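Side-chain contacts in regulatory protein RecX (PDB 3E3V), which probably modulates the activity of the RecA recombinase, and is represented here by the part holding its three consecutive three-helix domains: residues A[15-20]-A[52-57]; A[35-40]-A[94-99]; A[72-77]-A[87-92]; A[125-130]-A[136-141]. All coordinates share one frame; numbering follows the deposited sequence.

In the fold
The four contacts follow an elongated, all-helical chain through three successive three-helix domains. Contact 1 joins helix 14-29 to helix 49-61 near the start of the chain. Contact 2, about 17 Å away between centres, joins the first domain to the second; contacts 1 and 2 touch directly where I56 packs on R35, V38 and E39, with I56 CG2 3.5 Å from R35 NE. Contact 3 is internal to the second domain, nested within the loop that contact 2 closes, and its centre lies only about 2 Å from that of the chain. Contact 4 belongs to the third domain, about 54 Å from contact 1 between centres, on the opposite side of the chain's centre.

Contact 1. Residues A[15-20]-A[52-57]; sequences DDISKG and ISEIIN
The helical segments 15-20, carrying I17 and G20, and 52-57, carrying E54 and I55, run in broadly the same sense with their N-to-C directions 46° apart, and G20 and I55 have the closest CA atoms, 7.1 Å apart. At G20 a side chain would point toward segment 52-57 and collide with I55 CD1; instead, that methyl rests on bare backbone, 3.6 Å from G20 CA. I55 gets there by an unbent chain, its CG1 anti to the carbonyl carbon and CD1 continuing the line (chi2 177°). The same CD1 lies 3.8 Å from I17 O, so the methyl touches the backbone at both I17 and G20. Helix 14-29 here meets helix 49-61, whose segment 52-57 belongs to the first three-helix domain of RecX, of the helix-turn-helix clan; helix 35-39 comes between them in the chain and packs against I56. I17 reaches the interface with both branches. Its CG2 meets the flank of I55 at CG1, 4.1 Å away, while Y51 also touches its side chain. E54, extended with CG anti to its backbone N (chi1 -174°), lies across I17 at about a right angle at the exposed edge of the contact. Its OE1 is 3.7 Å from I17 CD1 and its OE2 an equal 3.7 Å from I17 CG2, contacts of packing without a hydrogen bond. With an alanine here instead of I17, the flank of I55 and the E54 carboxylate would probably lose their common neighbour, opening a gap between the helices and freeing the E54 chain to turn.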
# COMPACT_ATOMS: atom_id res chain seq x y z
N ASP A 15 20.55 20.81 21.73
CA ASP A 15 21.11 19.50 21.40
C ASP A 15 19.96 18.52 21.24
O ASP A 15 20.15 17.38 20.81
CB ASP A 15 22.04 19.02 22.51
CG ASP A 15 21.29 18.68 23.78
OD1 ASP A 15 20.74 19.60 24.42
OD2 ASP A 15 21.25 17.48 24.14
N ASP A 16 18.76 18.98 21.59
CA ASP A 16 17.56 18.17 21.50
C ASP A 16 17.16 18.06 20.04
O ASP A 16 16.96 16.97 19.51
CB ASP A 16 16.43 18.83 22.29
CG ASP A 16 15.40 17.83 22.79
OD1 ASP A 16 14.27 18.26 23.14
OD2 ASP A 16 15.72 16.63 22.84
N ILE A 17 17.03 19.21 19.38
CA ILE A 17 16.66 19.27 17.98
C ILE A 17 17.73 18.56 17.15
O ILE A 17 17.44 17.94 16.12
CB ILE A 17 16.52 20.74 17.54
CG1 ILE A 17 15.50 21.45 18.44
CG2 ILE A 17 16.07 20.83 16.09
CD1 ILE A 17 15.39 22.94 18.22
N SER A 18 18.97 18.62 17.62
CA SER A 18 20.09 18.00 16.95
C SER A 18 19.99 16.48 16.98
O SER A 18 20.14 15.82 15.96
CB SER A 18 21.40 18.44 17.61
OG SER A 18 22.49 17.73 17.07
N LYS A 19 19.74 15.93 18.17
CA LYS A 19 19.61 14.49 18.29
C LYS A 19 18.41 14.04 17.45
O LYS A 19 18.40 12.94 16.90
CB LYS A 19 19.41 14.09 19.76
CG LYS A 19 20.57 14.46 20.68
CD LYS A 19 20.32 14.04 22.12
CE LYS A 19 20.85 12.64 22.40
NZ LYS A 19 22.34 12.59 22.29
N GLY A 20 17.41 14.91 17.37
CA GLY A 20 16.22 14.60 16.59
C GLY A 20 16.50 14.51 15.11
O GLY A 20 16.03 13.58 14.45
N ILE A 52 9.57 18.19 17.37
CA ILE A 52 9.26 17.21 16.34
C ILE A 52 8.71 17.91 15.11
O ILE A 52 9.11 17.63 13.98
CB ILE A 52 8.23 16.18 16.84
CG1 ILE A 52 8.89 15.22 17.83
CG2 ILE A 52 7.64 15.41 15.67
CD1 ILE A 52 7.96 14.15 18.36
N SER A 53 7.78 18.83 15.34
CA SER A 53 7.17 19.58 14.27
C SER A 53 8.18 20.39 13.47
O SER A 53 8.06 20.52 12.25
CB SER A 53 6.11 20.52 14.83
OG SER A 53 5.60 21.35 13.81
N GLU A 54 9.17 20.96 14.16
CA GLU A 54 10.19 21.75 13.48
C GLU A 54 11.01 20.83 12.58
O GLU A 54 11.28 21.15 11.43
CB GLU A 54 11.10 22.43 14.52
CG GLU A 54 12.12 23.39 13.93
CD GLU A 54 13.14 23.87 14.96
OE1 GLU A 54 12.72 24.29 16.06
OE2 GLU A 54 14.35 23.82 14.66
N ILE A 55 11.39 19.68 13.12
CA ILE A 55 12.17 18.68 12.39
C ILE A 55 11.41 18.14 11.19
O ILE A 55 11.95 18.06 10.09
CB ILE A 55 12.56 17.52 13.33
CG1 ILE A 55 13.43 18.07 14.47
CG2 ILE A 55 13.33 16.44 12.56
CD1 ILE A 55 13.81 17.03 15.50
N ILE A 56 10.14 17.78 11.40
CA ILE A 56 9.31 17.24 10.34
C ILE A 56 9.12 18.20 9.16
O ILE A 56 9.24 17.79 8.00
CB ILE A 56 7.91 16.83 10.87
CG1 ILE A 56 8.05 15.71 11.91
CG2 ILE A 56 7.00 16.38 9.71
CD1 ILE A 56 8.66 14.43 11.37
N ASN A 57 8.82 19.46 9.44
CA ASN A 57 8.63 20.44 8.38
C ASN A 57 9.91 20.64 7.57
O ASN A 57 9.86 20.80 6.35
CB ASN A 57 8.19 21.79 8.96
CG ASN A 57 6.76 21.75 9.44
OD1 ASN A 57 5.86 21.34 8.72
ND2 ASN A 57 6.55 22.19 10.68

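Contact 2. Residues A[35-40]-A[94-99]; sequences RKEVED and SKKGID
E37 and K96 find each other through their torsions: E37 CG lies beside its own backbone N (chi1 -85°) and the chain then extends outward, while K96 bends at chi2 (-74°) to bring its ammonium up to meet it. K96 NZ donates to E37 OE2 over 3.1 Å in a salt bridge, approaching from above the carboxylate plane, 48° out of it. The carboxylate has a second anchor: OE1 accepts the backbone N-H of T34, and Y70 of helix 67-81 touches both side chains. A lysine in place of E37 would probably set like charge against K96 and deprive the T34 N-H of its acceptor. Beside the ion pair, K36 stretches past the backbone of G97, its CD 3.9 Å from G97 CA. G97 ends helix 86-94 in a Schellman motif, with positive phi; here a CB would collide with K36 CB. This helix terminus of the second three-helix domain thus docks on helix 35-39 of the first. Water 1 bridges the two backbones, accepting from K36 N at 2.9 Å and donating to G97 O at 2.9 Å, while K96 O takes a hydrogen bond from T34 OG1.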
# COMPACT_ATOMS: atom_id res chain seq x y z
N ARG A 35 5.32 10.20 6.98
CA ARG A 35 5.51 11.29 7.92
C ARG A 35 5.26 10.79 9.34
O ARG A 35 6.07 11.01 10.24
CB ARG A 35 4.55 12.44 7.60
CG ARG A 35 4.52 13.54 8.66
CD ARG A 35 3.64 14.70 8.25
NE ARG A 35 3.56 15.71 9.31
CZ ARG A 35 3.10 16.94 9.15
NH1 ARG A 35 2.67 17.35 7.97
NH2 ARG A 35 3.06 17.77 10.19
N LYS A 36 4.14 10.10 9.54
CA LYS A 36 3.78 9.59 10.86
C LYS A 36 4.81 8.60 11.43
O LYS A 36 5.04 8.58 12.64
CB LYS A 36 2.40 8.94 10.81
CG LYS A 36 1.70 8.91 12.17
CD LYS A 36 0.55 7.93 12.19
CE LYS A 36 -0.05 7.82 13.58
NZ LYS A 36 -1.09 6.75 13.65
N GLU A 37 5.42 7.78 10.58
CA GLU A 37 6.44 6.83 11.04
C GLU A 37 7.60 7.57 11.69
O GLU A 37 8.18 7.11 12.68
CB GLU A 37 6.97 5.98 9.89
CG GLU A 37 6.14 4.76 9.54
CD GLU A 37 6.79 3.92 8.46
OE1 GLU A 37 6.98 4.44 7.34
OE2 GLU A 37 7.13 2.75 8.72
N VAL A 38 7.97 8.71 11.11
CA VAL A 38 9.06 9.52 11.64
C VAL A 38 8.50 10.36 12.78
O VAL A 38 9.12 10.51 13.83
CB VAL A 38 9.65 10.47 10.56
CG1 VAL A 38 10.82 11.25 11.14
CG2 VAL A 38 10.11 9.67 9.36
N GLU A 39 7.31 10.90 12.56
CA GLU A 39 6.61 11.74 13.52
C GLU A 39 6.53 11.08 14.90
O GLU A 39 6.59 11.77 15.92
CB GLU A 39 5.22 12.06 12.99
CG GLU A 39 4.73 13.43 13.33
CD GLU A 39 3.67 13.91 12.36
OE1 GLU A 39 2.67 13.17 12.14
OE2 GLU A 39 3.84 15.02 11.81
N ASP A 40 6.38 9.76 14.93
CA ASP A 40 6.36 9.08 16.21
C ASP A 40 7.47 8.03 16.29
O ASP A 40 7.24 6.86 16.60
CB ASP A 40 4.97 8.49 16.56
CG ASP A 40 4.40 7.60 15.48
OD1 ASP A 40 5.09 6.67 15.03
OD2 ASP A 40 3.23 7.84 15.10
N SER A 94 -3.03 2.91 5.14
CA SER A 94 -3.64 3.55 6.32
C SER A 94 -2.92 3.13 7.60
O SER A 94 -2.79 3.92 8.53
CB SER A 94 -5.12 3.17 6.46
OG SER A 94 -5.90 3.69 5.41
N LYS A 95 -2.49 1.87 7.64
CA LYS A 95 -1.79 1.36 8.81
C LYS A 95 -0.39 1.95 8.96
O LYS A 95 0.27 1.76 9.99
CB LYS A 95 -1.70 -0.17 8.74
CG LYS A 95 -3.00 -0.87 9.11
CD LYS A 95 -2.99 -2.34 8.68
CE LYS A 95 -1.80 -3.10 9.25
NZ LYS A 95 -1.81 -3.13 10.74
N LYS A 96 0.06 2.66 7.94
CA LYS A 96 1.37 3.30 7.95
C LYS A 96 1.24 4.80 8.20
O LYS A 96 2.24 5.52 8.25
CB LYS A 96 2.08 3.07 6.60
CG LYS A 96 2.65 1.68 6.42
CD LYS A 96 3.91 1.51 7.26
CE LYS A 96 4.57 0.16 7.03
NZ LYS A 96 5.86 0.06 7.77
N GLY A 97 0.01 5.28 8.34
CA GLY A 97 -0.19 6.70 8.59
C GLY A 97 -0.45 7.56 7.36
O GLY A 97 -0.34 8.78 7.43
N ILE A 98 -0.79 6.94 6.23
CA ILE A 98 -1.06 7.69 5.00
C ILE A 98 -2.51 8.17 4.97
O ILE A 98 -3.44 7.40 5.20
CB ILE A 98 -0.79 6.82 3.75
CG1 ILE A 98 0.70 6.44 3.69
CG2 ILE A 98 -1.20 7.56 2.48
CD1 ILE A 98 1.64 7.63 3.54
N ASP A 99 -2.70 9.46 4.67
CA ASP A 99 -4.03 10.04 4.60
C ASP A 99 -4.85 9.31 3.54
O ASP A 99 -4.30 8.89 2.52
CB ASP A 99 -3.94 11.53 4.22
CG ASP A 99 -3.13 12.34 5.23
OD1 ASP A 99 -3.55 12.41 6.41
OD2 ASP A 99 -2.08 12.90 4.83
O HOH W 1 2.25 10.04 7.34

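Contact 3. Residues A[72-77]-A[87-92]; sequences ESYVRT and KVIKLN
Y74, V75 and I89 form the close-packed half of this contact, and N92 meets the phenol end of Y74 on its looser, more accessible half. On the buried side the CG2 methyl of I89 touches two residues of segment 72-77. It lies 3.9 Å from V75 CG2, the two side chains meeting at about a right angle, and 3.9 Å from Y74 CE2. The I89 carbonyl adds a polar touch, its O placed near the ring plane at the edge of Y74, 3.7 Å from CE2. A106 and L107 of helix 100-107 also line this side, on V75 and I89 respectively, and M78 touches I89. Towards the partly exposed side, Y74 has CG anti to its backbone N (chi1 -178°), which carries the ring across to segment 87-92 and sets its hydroxyl beside N92. Ring and amide stand nearly perpendicular, 82° apart. N92 ND2 donates to Y74 OH over 2.8 Å, but the N-H points poorly at the oxygen and the bond is weak. The methylene is close as well, with N92 CB 3.1 Å from Y74 OH. The two helices run largely antiparallel, their directions 142° apart, as successive helices 67-81 and 86-94 in the second of RecX's helix-turn-helix-related three-helix domains.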
# COMPACT_ATOMS: atom_id res chain seq x y z
N GLU A 72 2.92 6.24 -3.56
CA GLU A 72 3.04 5.81 -4.94
C GLU A 72 4.00 4.63 -5.13
O GLU A 72 3.71 3.71 -5.89
CB GLU A 72 3.46 6.98 -5.83
CG GLU A 72 2.27 7.70 -6.44
CD GLU A 72 2.66 8.94 -7.23
OE1 GLU A 72 3.67 8.89 -7.95
OE2 GLU A 72 1.93 9.96 -7.13
N SER A 73 5.13 4.66 -4.45
CA SER A 73 6.09 3.57 -4.58
C SER A 73 5.53 2.30 -3.92
O SER A 73 5.74 1.19 -4.40
CB SER A 73 7.42 3.96 -3.95
OG SER A 73 7.24 4.27 -2.59
N TYR A 74 4.80 2.47 -2.81
CA TYR A 74 4.22 1.31 -2.15
C TYR A 74 3.26 0.65 -3.13
O TYR A 74 3.32 -0.56 -3.34
CB TYR A 74 3.46 1.72 -0.89
CG TYR A 74 2.87 0.51 -0.16
CD1 TYR A 74 3.70 -0.44 0.44
CD2 TYR A 74 1.49 0.30 -0.12
CE1 TYR A 74 3.17 -1.58 1.05
CE2 TYR A 74 0.95 -0.84 0.49
CZ TYR A 74 1.80 -1.77 1.07
OH TYR A 74 1.29 -2.91 1.64
N VAL A 75 2.38 1.45 -3.75
CA VAL A 75 1.41 0.95 -4.72
C VAL A 75 2.09 0.23 -5.89
O VAL A 75 1.67 -0.85 -6.31
CB VAL A 75 0.52 2.11 -5.27
CG1 VAL A 75 -0.20 1.69 -6.56
CG2 VAL A 75 -0.49 2.52 -4.22
N ARG A 76 3.16 0.82 -6.41
CA ARG A 76 3.88 0.20 -7.52
C ARG A 76 4.48 -1.13 -7.04
O ARG A 76 4.43 -2.14 -7.74
CB ARG A 76 4.98 1.14 -8.02
CG ARG A 76 4.45 2.40 -8.71
CD ARG A 76 5.51 3.06 -9.60
NE ARG A 76 4.97 4.15 -10.41
CZ ARG A 76 4.89 5.42 -10.02
NH1 ARG A 76 5.33 5.76 -8.81
NH2 ARG A 76 4.37 6.34 -10.82
N THR A 77 5.06 -1.12 -5.85
CA THR A 77 5.64 -2.34 -5.30
C THR A 77 4.59 -3.46 -5.19
O THR A 77 4.82 -4.55 -5.70
CB THR A 77 6.26 -2.06 -3.92
OG1 THR A 77 7.41 -1.21 -4.11
CG2 THR A 77 6.70 -3.36 -3.24
N LYS A 87 -8.17 -2.38 -2.23
CA LYS A 87 -8.65 -2.27 -0.86
C LYS A 87 -7.65 -2.69 0.21
O LYS A 87 -7.58 -2.06 1.27
CB LYS A 87 -9.94 -3.05 -0.68
CG LYS A 87 -11.09 -2.53 -1.53
CD LYS A 87 -12.36 -3.30 -1.20
CE LYS A 87 -13.44 -3.11 -2.26
NZ LYS A 87 -14.53 -4.10 -2.03
N VAL A 88 -6.89 -3.75 -0.04
CA VAL A 88 -5.91 -4.19 0.95
C VAL A 88 -4.70 -3.26 0.88
O VAL A 88 -4.11 -2.90 1.90
CB VAL A 88 -5.48 -5.67 0.72
CG1 VAL A 88 -4.34 -6.04 1.66
CG2 VAL A 88 -6.68 -6.60 1.00
N ILE A 89 -4.33 -2.86 -0.33
CA ILE A 89 -3.19 -1.95 -0.49
C ILE A 89 -3.49 -0.68 0.31
O ILE A 89 -2.62 -0.14 0.99
CB ILE A 89 -2.96 -1.62 -1.99
CG1 ILE A 89 -2.46 -2.88 -2.71
CG2 ILE A 89 -1.94 -0.49 -2.14
CD1 ILE A 89 -2.48 -2.80 -4.24
N LYS A 90 -4.74 -0.24 0.24
CA LYS A 90 -5.17 0.97 0.93
C LYS A 90 -5.12 0.86 2.45
O LYS A 90 -4.65 1.77 3.12
CB LYS A 90 -6.59 1.37 0.49
CG LYS A 90 -7.03 2.74 1.06
CD LYS A 90 -8.51 3.04 0.78
CE LYS A 90 -8.92 4.38 1.39
NZ LYS A 90 -8.61 4.46 2.86
N LEU A 91 -5.61 -0.25 3.00
CA LEU A 91 -5.57 -0.41 4.44
C LEU A 91 -4.13 -0.57 4.91
O LEU A 91 -3.80 -0.21 6.03
CB LEU A 91 -6.44 -1.59 4.90
CG LEU A 91 -6.03 -3.05 4.71
CD1 LEU A 91 -5.00 -3.47 5.75
CD2 LEU A 91 -7.28 -3.92 4.86
N ASN A 92 -3.25 -1.09 4.05
CA ASN A 92 -1.85 -1.21 4.45
C ASN A 92 -1.29 0.21 4.55
O ASN A 92 -0.57 0.54 5.50
CB ASN A 92 -1.04 -2.03 3.43
CG ASN A 92 -1.37 -3.51 3.48
OD1 ASN A 92 -1.84 -4.01 4.49
ND2 ASN A 92 -1.12 -4.22 2.40

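Contact 4. Residues A[125-130]-A[136-141]; sequences KLANRY and RNKQNK
K141 lies over one face of the Y130 ring, and K138 runs past the backbone of the same tyrosine. They join the end of helix 112-129 to helix 135-148, consecutive helices of the third three-helix domain of RecX, linked by a short loop. The lysine methylenes, more than the ammonium, do the stacking. K141 CD sits almost centrally above the ring, 3.4 Å from its centroid and 5° off the normal, a well-formed CH-pi contact. Nearer the helix, K141 CB approaches the ring at CE2, 3.6 Å away, so the aliphatic chain slants across the face rather than touching at one point. At the end the chain turns at chi4 (57°), and NZ stays 5.6 Å from the Y130 centroid, too far for more than a weak cation-pi attraction. D133 in the loop makes a weak, long ion pair with that ammonium. Y130 is the first residue beyond the helical conformation of 112-129, and its CG, anti to the carbonyl carbon, sends the ring toward helix 135-148. K138 runs beside the backbone end of the tyrosine, bent at chi3 (-62°). Its CG lies 4.1 Å from Y130 CB, and its CD reaches back to the preceding turn, 4.3 Å from A127 CB. No hydrogen bond crosses between the segments. Beyond the bend, K138 CE comes within 3.8 Å of Y130 O.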
# COMPACT_ATOMS: atom_id res chain seq x y z
N LYS A 125 -4.92 -19.97 -11.69
CA LYS A 125 -4.32 -20.94 -10.77
C LYS A 125 -5.38 -21.61 -9.93
O LYS A 125 -5.37 -22.83 -9.75
CB LYS A 125 -3.31 -20.25 -9.85
CG LYS A 125 -2.06 -19.75 -10.53
CD LYS A 125 -1.17 -18.98 -9.56
CE LYS A 125 0.05 -18.43 -10.27
NZ LYS A 125 0.87 -17.56 -9.39
N LEU A 126 -6.30 -20.81 -9.40
CA LEU A 126 -7.37 -21.34 -8.56
C LEU A 126 -8.34 -22.23 -9.34
O LEU A 126 -8.92 -23.16 -8.77
CB LEU A 126 -8.14 -20.18 -7.92
CG LEU A 126 -7.31 -19.34 -6.94
CD1 LEU A 126 -8.10 -18.13 -6.50
CD2 LEU A 126 -6.93 -20.21 -5.75
N ALA A 127 -8.52 -21.94 -10.62
CA ALA A 127 -9.42 -22.73 -11.45
C ALA A 127 -8.87 -24.15 -11.54
O ALA A 127 -9.62 -25.13 -11.44
CB ALA A 127 -9.54 -22.12 -12.85
N ASN A 128 -7.56 -24.26 -11.71
CA ASN A 128 -6.89 -25.56 -11.78
C ASN A 128 -6.96 -26.25 -10.43
O ASN A 128 -7.12 -27.47 -10.35
CB ASN A 128 -5.43 -25.37 -12.19
CG ASN A 128 -5.28 -24.79 -13.58
OD1 ASN A 128 -4.27 -24.17 -13.91
ND2 ASN A 128 -6.30 -24.99 -14.41
N ARG A 129 -6.83 -25.47 -9.36
CA ARG A 129 -6.88 -26.03 -8.02
C ARG A 129 -8.25 -26.62 -7.71
O ARG A 129 -8.35 -27.66 -7.08
CB ARG A 129 -6.55 -24.96 -6.98
CG ARG A 129 -6.55 -25.51 -5.55
CD ARG A 129 -6.23 -24.42 -4.53
NE ARG A 129 -4.95 -23.78 -4.79
CZ ARG A 129 -4.45 -22.79 -4.06
NH1 ARG A 129 -5.12 -22.33 -3.01
NH2 ARG A 129 -3.28 -22.25 -4.38
N TYR A 130 -9.30 -25.95 -8.16
CA TYR A 130 -10.65 -26.43 -7.91
C TYR A 130 -11.25 -27.09 -9.15
O TYR A 130 -12.47 -27.15 -9.29
CB TYR A 130 -11.53 -25.27 -7.46
CG TYR A 130 -10.95 -24.50 -6.29
CD1 TYR A 130 -10.53 -25.15 -5.14
CD2 TYR A 130 -10.83 -23.11 -6.35
CE1 TYR A 130 -10.00 -24.45 -4.07
CE2 TYR A 130 -10.30 -22.39 -5.28
CZ TYR A 130 -9.89 -23.07 -4.15
OH TYR A 130 -9.35 -22.35 -3.10
N ARG A 136 -19.96 -23.51 -11.07
CA ARG A 136 -20.53 -22.61 -10.07
C ARG A 136 -19.70 -22.54 -8.78
O ARG A 136 -19.30 -21.46 -8.35
CB ARG A 136 -21.95 -23.06 -9.75
CG ARG A 136 -22.70 -22.20 -8.76
CD ARG A 136 -24.09 -22.79 -8.53
NE ARG A 136 -24.02 -24.12 -7.93
CZ ARG A 136 -23.73 -24.35 -6.65
NH1 ARG A 136 -23.48 -23.34 -5.84
NH2 ARG A 136 -23.68 -25.59 -6.19
N ASN A 137 -19.45 -23.70 -8.16
CA ASN A 137 -18.68 -23.74 -6.93
C ASN A 137 -17.26 -23.24 -7.17
O ASN A 137 -16.64 -22.65 -6.28
CB ASN A 137 -18.62 -25.17 -6.38
CG ASN A 137 -19.94 -25.64 -5.81
OD1 ASN A 137 -20.10 -26.81 -5.47
ND2 ASN A 137 -20.88 -24.72 -5.69
N LYS A 138 -16.76 -23.47 -8.37
CA LYS A 138 -15.43 -23.04 -8.74
C LYS A 138 -15.34 -21.52 -8.74
O LYS A 138 -14.46 -20.94 -8.09
CB LYS A 138 -15.08 -23.59 -10.12
CG LYS A 138 -13.63 -23.42 -10.52
CD LYS A 138 -13.41 -23.75 -11.99
CE LYS A 138 -13.76 -25.20 -12.31
NZ LYS A 138 -13.61 -25.49 -13.77
N GLN A 139 -16.24 -20.86 -9.46
CA GLN A 139 -16.25 -19.40 -9.53
C GLN A 139 -16.51 -18.73 -8.19
O GLN A 139 -15.96 -17.66 -7.91
CB GLN A 139 -17.29 -18.92 -10.55
CG GLN A 139 -17.01 -19.40 -11.96
CD GLN A 139 -17.63 -18.50 -13.01
OE1 GLN A 139 -18.77 -18.02 -12.86
NE2 GLN A 139 -16.90 -18.26 -14.08
N ASN A 140 -17.34 -19.36 -7.36
CA ASN A 140 -17.63 -18.81 -6.03
C ASN A 140 -16.33 -18.73 -5.22
O ASN A 140 -16.04 -17.71 -4.60
CB ASN A 140 -18.63 -19.69 -5.28
CG ASN A 140 -20.03 -19.62 -5.86
OD1 ASN A 140 -20.54 -18.53 -6.12
ND2 ASN A 140 -20.65 -20.77 -6.04
N LYS A 141 -15.56 -19.82 -5.23
CA LYS A 141 -14.30 -19.84 -4.50
C LYS A 141 -13.33 -18.79 -5.05
O LYS A 141 -12.65 -18.12 -4.30
CB LYS A 141 -13.64 -21.23 -4.59
CG LYS A 141 -14.33 -22.34 -3.81
CD LYS A 141 -13.60 -23.66 -4.03
CE LYS A 141 -14.15 -24.80 -3.18
NZ LYS A 141 -15.60 -24.99 -3.42